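Local structure of DUF3856 domain-containing protein (Chlorobium tepidum, 2HR2) at residues D81-Y86 and I102-S107. The protein is of unknown function but has a TPR-like alpha-alpha superhelix fold, consistent with a role in binding other proteins or peptides. Sequence-based numbering, arbitrary orientation.
Sequences DKALHY and ISAVYS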
loop_
_atom_site.group_PDB
_atom_site.type_symbol
_atom_site.label_atom_id
_atom_site.label_comp_id
_atom_site.label_asym_id
_atom_site.label_seq_id
_atom_site.Cartn_x
_atom_site.Cartn_y
_atom_site.Cartn_z
ATOM N N ASP A 81 -5.835 -4.336 3.693
ATOM C CA ASP A 81 -6.764 -4.108 4.803
ATOM C C ASP A 81 -6.037 -3.689 6.077
ATOM O O ASP A 81 -6.525 -2.826 6.806
ATOM C CB ASP A 81 -7.619 -5.351 5.085
ATOM C CG ASP A 81 -8.642 -5.626 3.996
ATOM O OD1 ASP A 81 -8.920 -4.714 3.188
ATOM O OD2 ASP A 81 -9.183 -6.753 3.959
ATOM N N LYS A 82 -4.883 -4.299 6.349
ATOM C CA LYS A 82 -4.097 -3.937 7.530
ATOM C C LYS A 82 -3.568 -2.503 7.422
ATOM O O LYS A 82 -3.504 -1.789 8.419
ATOM C CB LYS A 82 -2.984 -4.960 7.821
ATOM C CG LYS A 82 -3.527 -6.292 8.385
ATOM C CD LYS A 82 -2.433 -7.226 8.892
ATOM N N ALA A 83 -3.219 -2.070 6.215
ATOM C CA ALA A 83 -2.766 -0.695 6.007
ATOM C C ALA A 83 -3.926 0.287 6.160
ATOM O O ALA A 83 -3.786 1.333 6.795
ATOM C CB ALA A 83 -2.130 -0.543 4.636
ATOM N N LEU A 84 -5.072 -0.063 5.583
ATOM C CA LEU A 84 -6.256 0.787 5.639
ATOM C C LEU A 84 -6.839 0.913 7.046
ATOM O O LEU A 84 -7.455 1.930 7.366
ATOM C CB LEU A 84 -7.310 0.282 4.654
ATOM C CG LEU A 84 -6.899 0.386 3.181
ATOM C CD1 LEU A 84 -7.841 -0.411 2.292
ATOM C CD2 LEU A 84 -6.825 1.839 2.722
ATOM N N HIS A 85 -6.648 -0.106 7.883
ATOM C CA HIS A 85 -7.110 -0.055 9.273
ATOM C C HIS A 85 -6.446 1.130 9.980
ATOM O O HIS A 85 -7.065 1.790 10.807
ATOM C CB HIS A 85 -6.800 -1.369 10.007
ATOM C CG HIS A 85 -7.310 -1.418 11.417
ATOM N ND1 HIS A 85 -8.625 -1.700 11.725
ATOM C CD2 HIS A 85 -6.678 -1.246 12.602
ATOM C CE1 HIS A 85 -8.784 -1.685 13.037
ATOM N NE2 HIS A 85 -7.618 -1.414 13.593
ATOM N N TYR A 86 -5.188 1.397 9.632
ATOM C CA TYR A 86 -4.447 2.533 10.180
ATOM C C TYR A 86 -4.840 3.853 9.510
ATOM O O TYR A 86 -5.128 4.833 10.196
ATOM C CB TYR A 86 -2.935 2.313 10.031
ATOM C CG TYR A 86 -2.096 3.492 10.480
ATOM C CD1 TYR A 86 -1.820 3.703 11.827
ATOM C CD2 TYR A 86 -1.571 4.394 9.554
ATOM C CE1 TYR A 86 -1.052 4.782 12.243
ATOM C CE2 TYR A 86 -0.801 5.477 9.961
ATOM C CZ TYR A 86 -0.546 5.663 11.308
ATOM O OH TYR A 86 0.219 6.726 11.726
ATOM N N ILE A 102 -3.688 6.153 -0.775
ATOM C CA ILE A 102 -4.279 5.962 -2.099
ATOM C C ILE A 102 -3.814 4.639 -2.705
ATOM O O ILE A 102 -4.613 3.902 -3.285
ATOM C CB ILE A 102 -3.953 7.153 -3.048
ATOM C CG1 ILE A 102 -4.665 8.423 -2.569
ATOM C CG2 ILE A 102 -4.393 6.843 -4.491
ATOM C CD1 ILE A 102 -4.293 9.678 -3.322
ATOM N N SER A 103 -2.528 4.344 -2.558
ATOM C CA SER A 103 -1.953 3.094 -3.044
ATOM C C SER A 103 -2.661 1.874 -2.451
ATOM O O SER A 103 -2.987 0.929 -3.167
ATOM C CB SER A 103 -0.457 3.047 -2.701
ATOM O OG SER A 103 0.109 1.779 -2.994
ATOM N N ALA A 104 -2.889 1.898 -1.141
ATOM C CA ALA A 104 -3.552 0.794 -0.448
ATOM C C ALA A 104 -4.990 0.587 -0.920
ATOM O O ALA A 104 -5.445 -0.550 -1.045
ATOM C CB ALA A 104 -3.519 1.021 1.052
ATOM N N VAL A 105 -5.698 1.683 -1.174
ATOM C CA VAL A 105 -7.078 1.620 -1.658
ATOM C C VAL A 105 -7.087 1.027 -3.070
ATOM O O VAL A 105 -7.949 0.216 -3.403
ATOM C CB VAL A 105 -7.751 3.021 -1.627
ATOM C CG1 VAL A 105 -9.153 2.992 -2.207
ATOM C CG2 VAL A 105 -7.818 3.543 -0.208
ATOM N N TYR A 106 -6.116 1.435 -3.884
ATOM C CA TYR A 106 -5.973 0.938 -5.245
ATOM C C TYR A 106 -5.639 -0.547 -5.240
ATOM O O TYR A 106 -6.235 -1.311 -5.992
ATOM C CB TYR A 106 -4.899 1.740 -5.967
ATOM C CG TYR A 106 -4.687 1.362 -7.411
ATOM C CD1 TYR A 106 -5.682 1.581 -8.359
ATOM C CD2 TYR A 106 -3.474 0.836 -7.840
ATOM C CE1 TYR A 106 -5.485 1.255 -9.690
ATOM C CE2 TYR A 106 -3.273 0.507 -9.159
ATOM C CZ TYR A 106 -4.278 0.719 -10.083
ATOM O OH TYR A 106 -4.062 0.399 -11.404
ATOM N N SER A 107 -4.701 -0.953 -4.386
ATOM C CA SER A 107 -4.346 -2.366 -4.246
ATOM C C SER A 107 -5.565 -3.202 -3.846
ATOM O O SER A 107 -5.762 -4.306 -4.356
ATOM C CB SER A 107 -3.239 -2.553 -3.198
ATOM O OG SER A 107 -2.006 -1.980 -3.602
#
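Around Leu84 and Ala104, whose CA atoms lie 6.7 Å apart, segments 81-86 and 102-107 run roughly antiparallel, with their axes 9.2 Å apart at closest approach and 139° between their directions. Four buried residues make the contact, and all of it is apolar. Leu84 makes two of the three side-chain contacts. Its CB points toward segment 102-107, and CG stands anti to the carbonyl carbon (chi1 -65°). The branched end thereby reaches the other helix at the step from Ala104 to Val105. Leu84 CD2 packs on Ala104 CB at 3.8 Å. The same methyl meets Val105 CG2 at 3.5 Å, and the two side chains cross at about a right angle. The other branch of Leu84, CD1, lies 4.1 Å from Ala104 O, a loose approach.

The two segments belong to helices 73-90 and 97-114, consecutive helices of the all-helical array expected of a TPR-like superhelix. A second, lighter contact joins two small residues. Ala83 CB and Ala104 CB face each other at 4.1 Å, methyl to methyl. Ala104 CB thus touches both Ala83 and Leu84. Val105 uses only CG2 here, the branch anti to its carbonyl carbon. Its side chain also packs on Val128 and Met131 of helix 118-134, so it links this helix pair to the next helix. Leu84 also touches Trp101 and Arg108, on the same helix as Ala104 and Val105. Beside the apolar patch, Asp81 OD1 forms a salt bridge with Arg108 NE, a charged tie between the same two helices.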